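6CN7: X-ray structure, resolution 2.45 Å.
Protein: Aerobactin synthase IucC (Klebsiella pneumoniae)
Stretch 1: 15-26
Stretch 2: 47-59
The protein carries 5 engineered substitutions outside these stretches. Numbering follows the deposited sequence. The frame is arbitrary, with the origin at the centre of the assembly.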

# COMPACT_ATOMS: atom_id res chain seq x y z
N LEU A 15 27.26 -1.27 9.88
CA LEU A 15 26.41 -2.42 9.61
C LEU A 15 27.23 -3.64 9.21
O LEU A 15 26.95 -4.76 9.66
N VAL A 16 28.24 -3.45 8.36
CA VAL A 16 29.11 -4.56 7.99
C VAL A 16 29.75 -5.17 9.23
O VAL A 16 29.79 -6.39 9.40
N ALA A 17 30.26 -4.31 10.13
CA ALA A 17 30.88 -4.81 11.35
C ALA A 17 29.87 -5.56 12.21
O ALA A 17 30.20 -6.61 12.78
N LYS A 18 28.65 -5.05 12.31
CA LYS A 18 27.62 -5.75 13.07
C LYS A 18 27.31 -7.11 12.44
O LYS A 18 27.18 -8.11 13.16
N MET A 19 27.21 -7.16 11.11
CA MET A 19 26.92 -8.42 10.43
C MET A 19 28.04 -9.43 10.64
O MET A 19 27.80 -10.58 11.03
N LEU A 20 29.29 -9.02 10.38
CA LEU A 20 30.41 -9.94 10.51
C LEU A 20 30.53 -10.47 11.94
O LEU A 20 30.73 -11.67 12.15
N ALA A 21 30.42 -9.58 12.92
CA ALA A 21 30.63 -9.98 14.31
C ALA A 21 29.57 -10.96 14.78
O ALA A 21 29.89 -11.95 15.45
N GLU A 22 28.30 -10.72 14.44
CA GLU A 22 27.24 -11.59 14.93
C GLU A 22 27.24 -12.93 14.19
O GLU A 22 27.05 -13.98 14.81
N LEU A 23 27.45 -12.91 12.87
CA LEU A 23 27.50 -14.16 12.12
C LEU A 23 28.72 -14.99 12.51
O LEU A 23 28.66 -16.23 12.44
N GLU A 24 29.81 -14.35 12.91
CA GLU A 24 30.97 -15.10 13.40
C GLU A 24 30.68 -15.69 14.78
O GLU A 24 31.14 -16.79 15.10
N TYR A 25 29.93 -14.96 15.60
CA TYR A 25 29.52 -15.48 16.90
C TYR A 25 28.55 -16.64 16.74
O TYR A 25 28.57 -17.60 17.52
N GLU A 26 27.68 -16.58 15.73
CA GLU A 26 26.78 -17.68 15.41
C GLU A 26 27.48 -18.83 14.69
O GLU A 26 26.82 -19.83 14.39
N GLN A 47 37.68 -11.51 1.12
CA GLN A 47 38.31 -11.59 2.43
C GLN A 47 38.13 -10.25 3.13
O GLN A 47 38.43 -9.20 2.56
N TRP A 48 37.66 -10.30 4.37
CA TRP A 48 37.47 -9.12 5.20
C TRP A 48 38.55 -9.08 6.26
O TRP A 48 38.74 -10.05 6.99
N ARG A 49 39.27 -7.96 6.33
CA ARG A 49 40.32 -7.75 7.31
C ARG A 49 39.95 -6.56 8.18
O ARG A 49 39.32 -5.60 7.72
N PHE A 50 40.35 -6.62 9.45
CA PHE A 50 39.93 -5.62 10.42
C PHE A 50 40.66 -5.87 11.73
O PHE A 50 41.32 -6.89 11.92
N SER A 51 40.52 -4.91 12.64
CA SER A 51 41.00 -5.03 14.01
C SER A 51 39.82 -5.27 14.93
O SER A 51 38.74 -4.68 14.74
N ALA A 52 40.01 -6.12 15.93
CA ALA A 52 38.92 -6.45 16.83
C ALA A 52 39.48 -7.01 18.13
O ALA A 52 40.65 -7.41 18.21
N GLU A 53 38.63 -7.03 19.14
CA GLU A 53 38.92 -7.65 20.43
C GLU A 53 37.76 -8.58 20.75
O GLU A 53 36.60 -8.20 20.62
N ARG A 54 38.08 -9.81 21.14
CA ARG A 54 37.06 -10.82 21.40
C ARG A 54 36.68 -10.77 22.88
O ARG A 54 37.54 -10.95 23.75
N GLY A 55 35.40 -10.54 23.15
CA GLY A 55 34.92 -10.41 24.51
C GLY A 55 34.70 -11.75 25.19
O GLY A 55 34.97 -12.82 24.64
N ILE A 56 34.18 -11.67 26.42
CA ILE A 56 34.06 -12.86 27.26
C ILE A 56 33.02 -13.84 26.73
O ILE A 56 33.05 -15.02 27.10
N TRP A 57 32.10 -13.39 25.88
CA TRP A 57 31.11 -14.29 25.30
C TRP A 57 31.63 -15.03 24.07
O TRP A 57 30.95 -15.94 23.59
N GLY A 58 32.81 -14.67 23.57
CA GLY A 58 33.27 -15.17 22.29
C GLY A 58 32.86 -14.31 21.12
O GLY A 58 33.08 -14.71 19.97
N TRP A 59 32.27 -13.14 21.37
CA TRP A 59 31.76 -12.27 20.33
C TRP A 59 32.74 -11.13 20.10
O TRP A 59 33.23 -10.52 21.06

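When a helix lies across a strand rather than along it, two backbones can share only a short length of contact, and side chains often close what remains. Aerobactin synthase IucC offers a compact example. Helix 15-25 and strand 47-54 run at 96° to each other, their axes no nearer than 11.4 Å, and aromatic rings fill much of the contact: Trp48 and Phe50 from the strand, Trp59 from beyond its end, and Tyr25 from the helix.

The helix presents Val16, Leu20, Ala21, Glu24 and Tyr25, all with CA-to-CB bonds directed toward the other stretch, in two interleaved series, Val16, Leu20 and Glu24, and Ala21 and Tyr25, each stepping by four residues along one side of the helix. From the strand, the alternate residues Trp48 and Phe50 point toward the helix, whereas Arg49 between them points away.

At the first contact the bump is aliphatic and the receiving surface flat. Val16, with chi1 in t, places CG1 over one face of the Trp48 indole, 4.1 Å from the centroid of its six-membered ring and 23° off the ring normal, a CH-pi arrangement. Trp48 adopts chi1 m with chi2 at 91°. One turn along, Leu20 (m, t) reaches the base of the same tryptophan, its CD1 lying 4.0 Å from Trp48 CB. That methyl also comes within loose contact of Phe50 (chi1 p), with Leu20 CD1 4.5 Å from Phe50 CE2, so it touches two alternate residues of the strand.

Further along, the relation of large to small is clearest at Ala21. Its methyl leaves room for the Trp59 indole to come close: Ala21 CB is 3.4 Å from Trp59 NE1, and Ala21 O approaches Trp59 CD1 at 3.3 Å near the ring plane. Trp59 (chi1 t) also directs its edge toward the face of Tyr25, in an offset pair with planes at 77° and the centroids of the Tyr25 ring and the five-membered ring of Trp59 5.8 Å apart. Trp59 NE1 donates to water 1 at 2.9 Å, and that water donates in turn to Lys18 O at 3.1 Å, a bridge from the indole to the helix backbone.

Tyr25, chi1 t, extends its ring against the turn from Gly55 to Gly58. Tyr25 CE1 lies 3.0 Å from Trp57 O and Tyr25 CD1 3.7 Å from Gly58 O, both carbonyls at the ring edge, while Tyr25 CD1 packs 3.7 Å from Trp59 CB. Gly58 has phi and psi of 89° and 8°, where a CB would be jammed against the preceding carbonyl oxygen, so glycine suits this backbone.

A charged clasp completes the contact. Arg54 (chi1 t, chi2 t, chi3 m) starts sideways, but its long side chain brings the guanidinium to Glu24 (chi1 t), forming a two-pronged salt bridge: Arg54 NH1 donates to Glu24 OE1 at 3.1 Å and Arg54 NH2 to Glu24 OE2 at 2.9 Å. Arg54 NH1 also donates to Gly58 O at 2.6 Å.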

# COMPACT_ATOMS: atom_id res chain seq x y z
CB LEU A 15 25.38 -2.07 8.53
CG LEU A 15 24.40 -3.20 8.17
CD1 LEU A 15 23.69 -3.73 9.40
CD2 LEU A 15 23.39 -2.72 7.14
CB VAL A 16 30.18 -4.10 6.98
CG1 VAL A 16 31.27 -5.16 6.79
CG2 VAL A 16 29.53 -3.78 5.64
CB ALA A 17 31.49 -3.65 12.13
CB LYS A 18 26.35 -4.90 13.15
CG LYS A 18 25.23 -5.53 13.97
CD LYS A 18 23.98 -4.67 13.97
CE LYS A 18 22.83 -5.39 14.67
NZ LYS A 18 21.59 -4.58 14.72
CB MET A 19 26.69 -8.17 8.94
CG MET A 19 25.46 -7.33 8.62
SD MET A 19 25.41 -6.79 6.90
CE MET A 19 25.20 -8.36 6.05
CB LEU A 20 31.71 -9.25 10.09
CG LEU A 20 31.90 -8.88 8.62
CD1 LEU A 20 33.19 -8.09 8.44
CD2 LEU A 20 31.91 -10.12 7.73
CB ALA A 21 30.66 -8.75 15.21
CB GLU A 22 25.88 -10.89 14.78
CG GLU A 22 24.73 -11.60 15.51
CD GLU A 22 24.87 -11.56 17.02
OE1 GLU A 22 25.51 -10.62 17.54
OE2 GLU A 22 24.34 -12.47 17.69
CB LEU A 23 27.51 -13.88 10.62
CG LEU A 23 26.22 -13.30 10.04
CD1 LEU A 23 26.44 -12.84 8.61
CD2 LEU A 23 25.09 -14.32 10.09
CB GLU A 24 32.20 -14.19 13.44
CG GLU A 24 33.54 -14.94 13.41
CD GLU A 24 34.06 -15.29 14.79
OE1 GLU A 24 33.44 -14.89 15.80
OE2 GLU A 24 35.11 -15.98 14.87
CB TYR A 25 28.90 -14.37 17.74
CG TYR A 25 28.45 -14.82 19.11
CD1 TYR A 25 29.38 -15.22 20.06
CD2 TYR A 25 27.11 -14.84 19.45
CE1 TYR A 25 28.97 -15.64 21.31
CE2 TYR A 25 26.70 -15.25 20.70
CZ TYR A 25 27.64 -15.65 21.63
OH TYR A 25 27.24 -16.06 22.88
CB GLU A 26 25.62 -17.16 14.55
CG GLU A 26 24.64 -16.27 15.29
CD GLU A 26 23.90 -17.00 16.39
OE1 GLU A 26 23.83 -18.25 16.33
OE2 GLU A 26 23.39 -16.34 17.31
CB GLN A 47 39.80 -11.92 2.33
CG GLN A 47 40.55 -11.85 3.66
CD GLN A 47 42.03 -12.08 3.51
OE1 GLN A 47 42.72 -11.33 2.83
NE2 GLN A 47 42.53 -13.13 4.16
CB TRP A 48 36.08 -9.11 5.85
CG TRP A 48 34.99 -8.88 4.87
CD1 TRP A 48 34.29 -9.83 4.17
CD2 TRP A 48 34.47 -7.62 4.45
NE1 TRP A 48 33.37 -9.24 3.35
CE2 TRP A 48 33.45 -7.88 3.50
CE3 TRP A 48 34.75 -6.29 4.78
CZ2 TRP A 48 32.73 -6.86 2.89
CZ3 TRP A 48 34.03 -5.28 4.17
CH2 TRP A 48 33.03 -5.57 3.24
CB ARG A 49 41.68 -7.53 6.63
CG ARG A 49 42.13 -8.73 5.81
CD ARG A 49 43.45 -8.49 5.09
NE ARG A 49 44.57 -8.34 6.01
CZ ARG A 49 45.19 -7.19 6.28
NH1 ARG A 49 44.82 -6.06 5.69
NH2 ARG A 49 46.20 -7.18 7.14
CB PHE A 50 38.41 -5.66 10.64
CG PHE A 50 37.91 -7.01 11.10
CD1 PHE A 50 37.92 -7.35 12.44
CD2 PHE A 50 37.41 -7.92 10.19
CE1 PHE A 50 37.46 -8.58 12.87
CE2 PHE A 50 36.95 -9.16 10.61
CZ PHE A 50 36.97 -9.48 11.95
CB SER A 51 41.77 -3.78 14.44
OG SER A 51 42.85 -3.52 13.57
CB ALA A 52 37.95 -7.45 16.20
CB GLU A 53 39.09 -6.59 21.52
CG GLU A 53 39.36 -7.15 22.91
CD GLU A 53 39.49 -6.06 23.95
OE1 GLU A 53 39.48 -4.87 23.58
OE2 GLU A 53 39.59 -6.39 25.16
CB ARG A 54 37.55 -12.21 21.01
CG ARG A 54 36.42 -13.24 20.92
CD ARG A 54 36.92 -14.63 20.54
NE ARG A 54 37.31 -14.73 19.13
CZ ARG A 54 36.46 -14.85 18.12
NH1 ARG A 54 35.15 -14.87 18.33
NH2 ARG A 54 36.92 -14.95 16.88
CB ILE A 56 33.73 -12.45 28.71
CG1 ILE A 56 33.86 -13.66 29.64
CG2 ILE A 56 32.32 -11.86 28.80
CD1 ILE A 56 33.86 -13.31 31.11
CB TRP A 57 29.85 -13.52 24.93
CG TRP A 57 29.07 -13.07 26.13
CD1 TRP A 57 29.12 -11.84 26.72
CD2 TRP A 57 28.14 -13.85 26.88
NE1 TRP A 57 28.27 -11.80 27.79
CE2 TRP A 57 27.65 -13.02 27.92
CE3 TRP A 57 27.67 -15.16 26.79
CZ2 TRP A 57 26.72 -13.47 28.85
CZ3 TRP A 57 26.74 -15.60 27.71
CH2 TRP A 57 26.28 -14.76 28.73
CB TRP A 59 30.38 -11.73 20.73
CG TRP A 59 29.86 -10.66 19.85
CD1 TRP A 59 29.52 -10.76 18.54
CD2 TRP A 59 29.57 -9.31 20.24
NE1 TRP A 59 29.06 -9.55 18.07
CE2 TRP A 59 29.08 -8.64 19.09
CE3 TRP A 59 29.69 -8.59 21.43
CZ2 TRP A 59 28.71 -7.30 19.11
CZ3 TRP A 59 29.32 -7.26 21.45
CH2 TRP A 59 28.83 -6.63 20.30
O HOH W 1 27.52 -7.95 16.22